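Local coordinates for trophoblast glycoprotein (Homo sapiens, PDB 4CNC), which is a leucine-rich-repeat cell-surface glycoprotein that may inhibit Wnt/beta-catenin signalling by acting indirectly on LRP6 and blocking its Wnt3a-dependent internalization, at residues V29-P34 and F55-P60; N212-L217 and D236-V241; P229-F234 and T256-G261. All coordinates share one frame; numbering follows the deposited sequence.

Interaction 1: residues V29-P34 and F55-P60; sequences VPTDLP and FARRPP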
loop_
_atom_site.group_PDB
_atom_site.type_symbol
_atom_site.label_atom_id
_atom_site.label_comp_id
_atom_site.label_asym_id
_atom_site.label_seq_id
_atom_site.Cartn_x
_atom_site.Cartn_y
_atom_site.Cartn_z
ATOM N N VAL A 29 -21.603 -4.816 -10.377
ATOM C CA VAL A 29 -21.220 -3.601 -11.030
ATOM C C VAL A 29 -22.294 -3.274 -12.051
ATOM O O VAL A 29 -22.721 -4.154 -12.762
ATOM C CB VAL A 29 -19.855 -3.745 -11.743
ATOM C CG1 VAL A 29 -19.603 -2.526 -12.618
ATOM C CG2 VAL A 29 -18.767 -3.883 -10.719
ATOM N N PRO A 30 -22.759 -2.020 -12.106
ATOM C CA PRO A 30 -23.814 -1.715 -13.092
ATOM C C PRO A 30 -23.360 -1.903 -14.542
ATOM O O PRO A 30 -22.246 -1.526 -14.924
ATOM C CB PRO A 30 -24.143 -0.247 -12.817
ATOM C CG PRO A 30 -23.671 0.016 -11.439
ATOM C CD PRO A 30 -22.533 -0.907 -11.152
ATOM N N THR A 31 -24.227 -2.471 -15.363
ATOM C CA THR A 31 -23.840 -2.878 -16.719
ATOM C C THR A 31 -23.861 -1.683 -17.690
ATOM O O THR A 31 -23.123 -1.690 -18.686
ATOM C CB THR A 31 -24.718 -4.067 -17.234
ATOM O OG1 THR A 31 -25.889 -4.211 -16.406
ATOM C CG2 THR A 31 -23.937 -5.378 -17.174
ATOM N N ASP A 32 -24.664 -0.659 -17.376
ATOM C CA ASP A 32 -24.899 0.489 -18.278
ATOM C C ASP A 32 -24.231 1.785 -17.802
ATOM O O ASP A 32 -24.840 2.833 -17.764
ATOM C CB ASP A 32 -26.420 0.722 -18.444
ATOM C CG ASP A 32 -27.160 0.741 -17.112
ATOM O OD1 ASP A 32 -26.608 0.212 -16.119
ATOM O OD2 ASP A 32 -28.288 1.278 -17.057
ATOM N N LEU A 33 -22.953 1.706 -17.466
ATOM C CA LEU A 33 -22.202 2.886 -17.104
ATOM C C LEU A 33 -21.976 3.728 -18.340
ATOM O O LEU A 33 -21.738 3.209 -19.414
ATOM C CB LEU A 33 -20.878 2.466 -16.488
ATOM C CG LEU A 33 -21.034 1.605 -15.225
ATOM C CD1 LEU A 33 -19.839 0.680 -15.017
ATOM C CD2 LEU A 33 -21.269 2.496 -14.019
ATOM N N PRO A 34 -22.038 5.042 -18.200
ATOM C CA PRO A 34 -21.819 5.854 -19.390
ATOM C C PRO A 34 -20.367 5.881 -19.826
ATOM O O PRO A 34 -19.465 5.913 -18.974
ATOM C CB PRO A 34 -22.283 7.250 -18.963
ATOM C CG PRO A 34 -22.368 7.245 -17.485
ATOM C CD PRO A 34 -22.346 5.835 -16.997
ATOM N N PHE A 55 -15.783 -4.825 -15.710
ATOM C CA PHE A 55 -15.938 -3.468 -16.261
ATOM C C PHE A 55 -15.794 -3.406 -17.782
ATOM O O PHE A 55 -15.746 -2.341 -18.359
ATOM C CB PHE A 55 -14.922 -2.522 -15.596
ATOM C CG PHE A 55 -15.057 -2.486 -14.112
ATOM C CD1 PHE A 55 -14.393 -3.384 -13.345
ATOM C CD2 PHE A 55 -15.932 -1.601 -13.504
ATOM C CE1 PHE A 55 -14.540 -3.404 -11.957
ATOM C CE2 PHE A 55 -16.063 -1.576 -12.111
ATOM C CZ PHE A 55 -15.384 -2.491 -11.348
ATOM N N ALA A 56 -15.736 -4.568 -18.428
ATOM C CA ALA A 56 -15.564 -4.616 -19.868
ATOM C C ALA A 56 -16.906 -4.298 -20.528
ATOM O O ALA A 56 -17.919 -4.857 -20.161
ATOM C CB ALA A 56 -15.063 -5.990 -20.280
ATOM N N ARG A 57 -16.914 -3.320 -21.423
ATOM C CA ARG A 57 -18.128 -2.912 -22.141
ATOM C C ARG A 57 -17.822 -2.663 -23.605
ATOM O O ARG A 57 -16.653 -2.534 -24.000
ATOM C CB ARG A 57 -18.722 -1.624 -21.557
ATOM C CG ARG A 57 -19.138 -1.680 -20.100
ATOM C CD ARG A 57 -20.237 -2.684 -19.773
ATOM N NE ARG A 57 -20.523 -2.744 -18.319
ATOM C CZ ARG A 57 -19.916 -3.559 -17.431
ATOM N NH1 ARG A 57 -18.997 -4.428 -17.818
ATOM N NH2 ARG A 57 -20.241 -3.524 -16.137
ATOM N N ARG A 58 -18.885 -2.614 -24.413
ATOM C CA ARG A 58 -18.793 -2.194 -25.821
ATOM C C ARG A 58 -19.787 -1.031 -26.009
ATOM O O ARG A 58 -20.988 -1.198 -25.786
ATOM C CB ARG A 58 -19.072 -3.362 -26.795
ATOM C CG ARG A 58 -17.838 -4.207 -27.138
ATOM C CD ARG A 58 -18.121 -5.250 -28.226
ATOM N N PRO A 59 -19.282 0.174 -26.335
ATOM C CA PRO A 59 -17.853 0.509 -26.398
ATOM C C PRO A 59 -17.197 0.520 -24.996
ATOM O O PRO A 59 -17.895 0.742 -24.005
ATOM C CB PRO A 59 -17.839 1.906 -27.022
ATOM C CG PRO A 59 -19.229 2.421 -26.910
ATOM C CD PRO A 59 -20.133 1.246 -26.874
ATOM N N PRO A 60 -15.872 0.288 -24.930
ATOM C CA PRO A 60 -15.128 0.293 -23.679
ATOM C C PRO A 60 -15.307 1.551 -22.827
ATOM O O PRO A 60 -15.706 2.595 -23.312
ATOM C CB PRO A 60 -13.656 0.156 -24.128
ATOM C CG PRO A 60 -13.658 0.381 -25.617
ATOM C CD PRO A 60 -15.007 -0.055 -26.077
#
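Arg-57 reaches from the end of the first leucine-rich repeat to the N-terminal cap and grips two successive backbone carbonyls there. Its NH2 donates to Pro-30 O at 3.1 Å, a nearly straight bond (173° at the hydrogen) that runs in the guanidinium plane, although the donor stands above the plane of the Pro-30 carbonyl. NE donates to Thr-31 O at 2.8 Å, a shorter but more bent bond, 130° at the hydrogen, with both groups tilted from each other's plane. On its own side of the contact NH1 returns to Ala-56 O at 2.6 Å, and NH2 also bonds Ala-54 O. Partners at all three nitrogens fix the rotation of the group, and a chain folded at chi2 (-62°) brings it back beside its own backbone.

Apolar contacts lie next to this polar set. Both methyls of Val-29 meet the far end of the Phe-55 ring, CG1 lying 3.7 Å from CE2 and CG2 3.7 Å from CZ, and the two side chains cross at about a right angle. Val-29 CG1 also borders Arg-57 NH2. Thr-31 CG2 lies over one guanidinium face, toward its rim. Leu-40 and Leu-50 of the neighbouring strands extend this apolar patch, touching Leu-33 and Val-29 respectively and both meeting Phe-55.

The contact thus joins the end of the N-terminal cap to repeat 1, two parts essential for Wnt inhibition. Its carbonyl dipoles probably stabilise the positive charge, without a salt bridge between the two segments.

Interaction 2: residues N212-L217 and D236-V241; sequences NALKVL and DNNPWV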
loop_
_atom_site.group_PDB
_atom_site.type_symbol
_atom_site.label_atom_id
_atom_site.label_comp_id
_atom_site.label_asym_id
_atom_site.label_seq_id
_atom_site.Cartn_x
_atom_site.Cartn_y
_atom_site.Cartn_z
ATOM N N ASN A 212 4.374 -0.346 13.333
ATOM C CA ASN A 212 4.782 -1.725 13.202
ATOM C C ASN A 212 5.354 -2.205 14.548
ATOM O O ASN A 212 4.908 -1.687 15.578
ATOM C CB ASN A 212 5.750 -1.847 12.013
ATOM C CG ASN A 212 5.005 -1.985 10.696
ATOM O OD1 ASN A 212 4.610 -3.077 10.328
ATOM N ND2 ASN A 212 4.886 -0.923 9.968
ATOM N N ALA A 213 6.194 -3.226 14.559
ATOM C CA ALA A 213 6.697 -3.849 15.766
ATOM C C ALA A 213 8.251 -3.838 15.775
ATOM O O ALA A 213 8.943 -4.714 16.390
ATOM C CB ALA A 213 6.130 -5.246 15.916
ATOM N N LEU A 214 8.785 -2.809 15.108
ATOM C CA LEU A 214 10.210 -2.667 14.948
ATOM C C LEU A 214 10.828 -2.283 16.290
ATOM O O LEU A 214 10.320 -1.373 16.999
ATOM C CB LEU A 214 10.535 -1.574 13.911
ATOM C CG LEU A 214 10.024 -1.814 12.462
ATOM C CD1 LEU A 214 10.328 -0.608 11.629
ATOM C CD2 LEU A 214 10.600 -3.054 11.821
ATOM N N LYS A 215 11.912 -2.980 16.623
ATOM C CA LYS A 215 12.637 -2.746 17.876
ATOM C C LYS A 215 13.887 -1.892 17.687
ATOM O O LYS A 215 14.288 -1.166 18.578
ATOM C CB LYS A 215 12.992 -4.106 18.545
ATOM C CG LYS A 215 11.735 -4.962 18.731
ATOM C CD LYS A 215 11.724 -5.790 19.999
ATOM C CE LYS A 215 10.385 -5.658 20.758
ATOM N NZ LYS A 215 9.848 -4.250 20.960
ATOM N N VAL A 216 14.531 -2.000 16.547
ATOM C CA VAL A 216 15.804 -1.263 16.323
ATOM C C VAL A 216 16.143 -1.345 14.854
ATOM O O VAL A 216 15.696 -2.265 14.140
ATOM C CB VAL A 216 16.978 -1.860 17.185
ATOM C CG1 VAL A 216 17.435 -3.215 16.681
ATOM C CG2 VAL A 216 18.209 -0.923 17.234
ATOM N N LEU A 217 16.872 -0.369 14.351
ATOM C CA LEU A 217 17.424 -0.472 12.994
ATOM C C LEU A 217 18.950 -0.617 13.078
ATOM O O LEU A 217 19.606 0.122 13.848
ATOM C CB LEU A 217 17.102 0.750 12.217
ATOM C CG LEU A 217 15.662 1.164 12.082
ATOM C CD1 LEU A 217 15.695 2.467 11.283
ATOM C CD2 LEU A 217 14.839 0.045 11.426
ATOM N N ASP A 236 7.190 6.483 13.154
ATOM C CA ASP A 236 6.550 6.781 14.455
ATOM C C ASP A 236 5.769 5.559 14.994
ATOM O O ASP A 236 5.323 4.673 14.247
ATOM C CB ASP A 236 5.633 7.991 14.325
ATOM C CG ASP A 236 6.393 9.356 14.158
ATOM O OD1 ASP A 236 7.651 9.498 14.269
ATOM O OD2 ASP A 236 5.668 10.352 13.941
ATOM N N ASN A 237 5.616 5.530 16.313
ATOM C CA ASN A 237 4.816 4.480 17.003
ATOM C C ASN A 237 5.265 3.055 16.713
ATOM O O ASN A 237 4.454 2.173 16.394
ATOM C CB ASN A 237 3.337 4.608 16.621
ATOM C CG ASN A 237 2.781 5.984 16.884
ATOM O OD1 ASN A 237 2.725 6.429 18.029
ATOM N ND2 ASN A 237 2.397 6.671 15.838
ATOM N N ASN A 238 6.562 2.801 16.835
ATOM C CA ASN A 238 7.131 1.465 16.868
ATOM C C ASN A 238 7.751 1.273 18.271
ATOM O O ASN A 238 8.231 2.258 18.853
ATOM C CB ASN A 238 8.243 1.331 15.840
ATOM C CG ASN A 238 7.718 0.983 14.460
ATOM O OD1 ASN A 238 7.344 -0.175 14.160
ATOM N ND2 ASN A 238 7.709 1.991 13.608
ATOM N N PRO A 239 7.814 0.054 18.740
ATOM C CA PRO A 239 8.218 -0.271 20.122
ATOM C C PRO A 239 9.731 -0.353 20.259
ATOM O O PRO A 239 10.292 -1.429 20.518
ATOM C CB PRO A 239 7.600 -1.636 20.320
ATOM C CG PRO A 239 7.642 -2.279 18.972
ATOM C CD PRO A 239 7.283 -1.158 18.048
ATOM N N TRP A 240 10.394 0.775 20.000
ATOM C CA TRP A 240 11.849 0.823 20.026
ATOM C C TRP A 240 12.456 0.392 21.348
ATOM O O TRP A 240 11.968 0.787 22.436
ATOM C CB TRP A 240 12.382 2.222 19.684
ATOM C CG TRP A 240 11.853 2.779 18.407
ATOM C CD1 TRP A 240 10.947 3.810 18.268
ATOM C CD2 TRP A 240 12.137 2.321 17.091
ATOM N NE1 TRP A 240 10.699 4.027 16.935
ATOM C CE2 TRP A 240 11.387 3.106 16.196
ATOM C CE3 TRP A 240 12.959 1.309 16.575
ATOM C CZ2 TRP A 240 11.433 2.914 14.811
ATOM C CZ3 TRP A 240 12.998 1.126 15.235
ATOM C CH2 TRP A 240 12.239 1.926 14.358
ATOM N N VAL A 241 13.536 -0.384 21.269
ATOM C CA VAL A 241 14.221 -0.852 22.463
ATOM C C VAL A 241 15.482 -0.039 22.661
ATOM O O VAL A 241 16.426 -0.123 21.835
ATOM C CB VAL A 241 14.532 -2.342 22.371
ATOM C CG1 VAL A 241 15.283 -2.761 23.629
ATOM C CG2 VAL A 241 13.209 -3.146 22.206
#
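Trp-240 packs against the loop 212-217, joining the last leucine-rich repeat to the C-terminal capping domain of the solenoid. From CB, 4.0 Å from Lys-215 O, the side chain leaves with CG anti to the carbonyl carbon (chi1 -53°), which swings the indole against the neighbouring turn. Near CD2, Leu-214 O lies over one face of the ring, toward its rim, as does Asn-238 CB. CE3 meets Lys-215 O at 3.5 Å; CZ3 comes next, with Val-216 CA at the ring edge and in its plane. At the tip CH2 touches Leu-214 CB at 3.9 Å and Leu-217 CG slightly farther away. Met-249 of helix 247-255 also packs on the indole and on Leu-217, so the ring is buried between the repeat and the cap.

One backbone bond joins the loop to the short strand 240-241: Val-241 N donates to Lys-215 O at 2.9 Å, in the carbonyl plane and on a lone pair. The amide of Asn-238 lies alongside Leu-214, the two side chains pointing the same way. Its ND2 donates to Leu-235 O close by in the chain and to Leu-209 O in the preceding coil; the second bond ties the two coils. Pro-239, the centre of an inverse gamma turn, sets its ring against the carbonyl of Leu-214, with Pro-239 CD 3.2 Å from Leu-214 O.

On the outer side the Lys-215 chain, bent at three torsions, runs over Val-241: its CB and CD each come within 3.8 Å of Val-241 CG2, before NZ makes a weak hydrogen bond to Pro-239 O at 2.9 Å.

Interaction 3: residues P229-F234 and T256-G261; sequences PHIRVF and TEVVQG. With NAG (2-acetamido-2-deoxy-beta-D-glucopyranose), chain H; SO4 (sulfate ion), chain K.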
loop_
_atom_site.group_PDB
_atom_site.type_symbol
_atom_site.label_atom_id
_atom_site.label_comp_id
_atom_site.label_asym_id
_atom_site.label_seq_id
_atom_site.Cartn_x
_atom_site.Cartn_y
_atom_site.Cartn_z
ATOM N N PRO A 229 18.655 9.296 -2.648
ATOM C CA PRO A 229 18.556 10.769 -2.824
ATOM C C PRO A 229 17.213 11.455 -2.456
ATOM O O PRO A 229 17.194 12.674 -2.240
ATOM C CB PRO A 229 18.811 10.943 -4.317
ATOM C CG PRO A 229 18.483 9.620 -4.979
ATOM C CD PRO A 229 18.857 8.580 -3.940
ATOM N N HIS A 230 16.114 10.710 -2.432
ATOM C CA HIS A 230 14.764 11.281 -2.364
ATOM C C HIS A 230 13.955 10.821 -1.172
ATOM O O HIS A 230 12.790 11.215 -1.004
ATOM C CB HIS A 230 13.961 10.841 -3.606
ATOM C CG HIS A 230 14.523 11.311 -4.900
ATOM N ND1 HIS A 230 14.839 12.635 -5.134
ATOM C CD2 HIS A 230 14.777 10.651 -6.055
ATOM C CE1 HIS A 230 15.318 12.761 -6.364
ATOM N NE2 HIS A 230 15.293 11.573 -6.943
ATOM N N ILE A 231 14.520 9.979 -0.332
ATOM C CA ILE A 231 13.661 9.151 0.530
ATOM C C ILE A 231 13.241 9.947 1.767
ATOM O O ILE A 231 14.051 10.715 2.343
ATOM C CB ILE A 231 14.374 7.826 0.954
ATOM C CG1 ILE A 231 13.470 6.935 1.783
ATOM C CG2 ILE A 231 15.543 8.066 1.869
ATOM C CD1 ILE A 231 12.567 6.129 0.978
ATOM N N ARG A 232 12.011 9.746 2.182
ATOM C CA ARG A 232 11.455 10.212 3.442
ATOM C C ARG A 232 10.870 9.013 4.092
ATOM O O ARG A 232 10.057 8.286 3.469
ATOM C CB ARG A 232 10.357 11.261 3.221
ATOM C CG ARG A 232 10.809 12.463 2.426
ATOM C CD ARG A 232 9.680 13.406 1.965
ATOM N NE ARG A 232 8.915 12.854 0.817
ATOM C CZ ARG A 232 7.658 12.394 0.868
ATOM N NH1 ARG A 232 6.934 12.449 1.990
ATOM N NH2 ARG A 232 7.109 11.879 -0.223
ATOM N N VAL A 233 11.343 8.709 5.294
ATOM C CA VAL A 233 10.950 7.548 6.055
ATOM C C VAL A 233 10.132 7.931 7.276
ATOM O O VAL A 233 10.502 8.866 8.021
ATOM C CB VAL A 233 12.193 6.747 6.521
ATOM C CG1 VAL A 233 11.824 5.412 7.151
ATOM C CG2 VAL A 233 13.118 6.462 5.364
ATOM N N PHE A 234 9.055 7.202 7.498
ATOM C CA PHE A 234 8.148 7.440 8.611
ATOM C C PHE A 234 8.229 6.271 9.560
ATOM O O PHE A 234 7.961 5.130 9.155
ATOM C CB PHE A 234 6.750 7.586 8.099
ATOM C CG PHE A 234 6.565 8.750 7.156
ATOM C CD1 PHE A 234 7.004 8.701 5.816
ATOM C CD2 PHE A 234 5.912 9.901 7.605
ATOM C CE1 PHE A 234 6.793 9.758 4.953
ATOM C CE2 PHE A 234 5.712 10.967 6.750
ATOM C CZ PHE A 234 6.143 10.907 5.431
ATOM N N THR A 256 20.766 12.475 10.275
ATOM C CA THR A 256 19.971 12.300 9.062
ATOM C C THR A 256 18.952 13.391 8.827
ATOM O O THR A 256 18.467 14.049 9.766
ATOM C CB THR A 256 19.282 10.927 9.022
ATOM O OG1 THR A 256 18.825 10.676 7.681
ATOM C CG2 THR A 256 18.078 10.867 9.966
ATOM N N GLU A 257 18.583 13.556 7.561
ATOM C CA GLU A 257 17.417 14.307 7.217
ATOM C C GLU A 257 16.321 13.461 6.612
ATOM O O GLU A 257 15.364 14.017 6.104
ATOM C CB GLU A 257 17.797 15.450 6.256
ATOM C CG GLU A 257 18.759 16.406 6.957
ATOM C CD GLU A 257 19.074 17.647 6.161
ATOM O OE1 GLU A 257 18.943 17.591 4.913
ATOM O OE2 GLU A 257 19.466 18.661 6.800
ATOM N N VAL A 258 16.455 12.147 6.603
ATOM C CA VAL A 258 15.475 11.378 5.817
ATOM C C VAL A 258 14.277 10.940 6.640
ATOM O O VAL A 258 13.307 10.460 6.086
ATOM C CB VAL A 258 16.052 10.142 5.150
ATOM C CG1 VAL A 258 17.202 10.504 4.232
ATOM C CG2 VAL A 258 16.398 9.081 6.157
ATOM N N VAL A 259 14.352 11.113 7.948
ATOM C CA VAL A 259 13.261 10.655 8.832
ATOM C C VAL A 259 12.319 11.804 9.073
ATOM O O VAL A 259 12.746 12.889 9.552
ATOM C CB VAL A 259 13.818 10.115 10.133
ATOM C CG1 VAL A 259 12.729 9.713 11.099
ATOM C CG2 VAL A 259 14.727 8.928 9.898
ATOM N N GLN A 260 11.030 11.583 8.794
ATOM C CA GLN A 260 10.010 12.612 8.990
ATOM C C GLN A 260 9.438 12.528 10.411
ATOM O O GLN A 260 9.168 11.434 10.925
ATOM C CB GLN A 260 8.887 12.455 7.975
ATOM C CG GLN A 260 9.429 12.231 6.588
ATOM C CD GLN A 260 10.172 13.435 6.080
ATOM O OE1 GLN A 260 9.586 14.509 6.002
ATOM N NE2 GLN A 260 11.468 13.291 5.779
ATOM N N GLY A 261 9.274 13.695 11.028
ATOM C CA GLY A 261 8.748 13.787 12.384
ATOM C C GLY A 261 9.674 13.043 13.345
ATOM O O GLY A 261 9.212 12.327 14.219
HETATM C C1 NAG H . 8.354 16.310 -2.951
HETATM C C2 NAG H . 8.536 14.795 -2.999
HETATM C C3 NAG H . 7.246 14.013 -3.238
HETATM C C4 NAG H . 6.155 14.481 -2.299
HETATM C C5 NAG H . 6.012 16.003 -2.269
HETATM C C6 NAG H . 4.993 16.423 -1.214
HETATM C C7 NAG H . 10.658 14.069 -3.907
HETATM C C8 NAG H . 11.432 13.754 -5.156
HETATM N N2 NAG H . 9.407 14.467 -4.108
HETATM O O3 NAG H . 7.488 12.641 -2.906
HETATM O O4 NAG H . 4.979 13.822 -2.706
HETATM O O5 NAG H . 7.271 16.650 -2.068
HETATM O O6 NAG H . 5.653 16.432 0.033
HETATM O O7 NAG H . 11.161 13.983 -2.783
HETATM S S SO4 K . 3.334 9.935 0.875
HETATM O O1 SO4 K . 1.893 10.040 0.731
HETATM O O2 SO4 K . 3.839 10.407 2.180
HETATM O O3 SO4 K . 4.039 10.732 -0.146
HETATM O O4 SO4 K . 3.647 8.488 0.800
#
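Val-233 and Val-259 pair as parallel strands, adding strand 259-260 of the C-terminal cap to the edge of the long solenoid sheet. This is the tight part. Val-233 N donates to Val-258 O at 2.7 Å, nearly head-on to the carbonyl, and Gln-260 N returns to Val-233 O at 2.9 Å. On one flank Ile-231 CG2 rests 3.8 Å from Val-258 CG1; Trp-252 of helix 247-255 packs against Val-258 and Val-259. Gln-260 is packed just as closely: bent at chi2 (-66°), it lays CG over the face of the Phe-234 ring, a CH-pi contact 3.9 Å from its centroid, and carries NE2 to 3.4 Å from Arg-232 CB.

The looser side begins with that amide, whose bond back to Val-258 O is weak. Farther out the end of Arg-232 leads away from the strand pair. Arg-232 NH2 donates to NAG O3, of the N-acetylglucosamine, at 2.8 Å. A longer but straight bond runs from Arg-232 NH2 to SO4 O3 at 3.3 Å. Ser-206, His-208 and Arg-158 also bind this sulfate, probably a crystallisation ion.

Backbone bonds and valines therefore close the sheet edge, whereas in this crystal the guanidinium binds both the sugar and a sulfate, consistent with a locally positive patch.

The contacts mark both ends of the solenoid: interaction 1 joins the N-terminal cap to the first repeat, while interactions 2 and 3, centred about 47 Å and 43 Å from it, attach the C-terminal cap. Each has a buried side (Val-29, Leu-33 and Phe-55; Leu-214, Leu-217 and Trp-240; Ile-231, Val-233 and Val-259) and a part nearer the surface (Thr-31; Asn-237; Arg-232 and Gln-260). Interactions 2 and 3 alternate along the chain, both lean on helix 247-255, and meet where Asp-236 OD1 packs 3.2 Å from Gly-261 O. Interaction 1 depends on a charged side chain binding loop carbonyls, interaction 2 on a buried indole packed between the last repeat's loop and that helix, interaction 3 on a short parallel strand pairing beside an arginine that in the crystal meets a sugar and a sulfate.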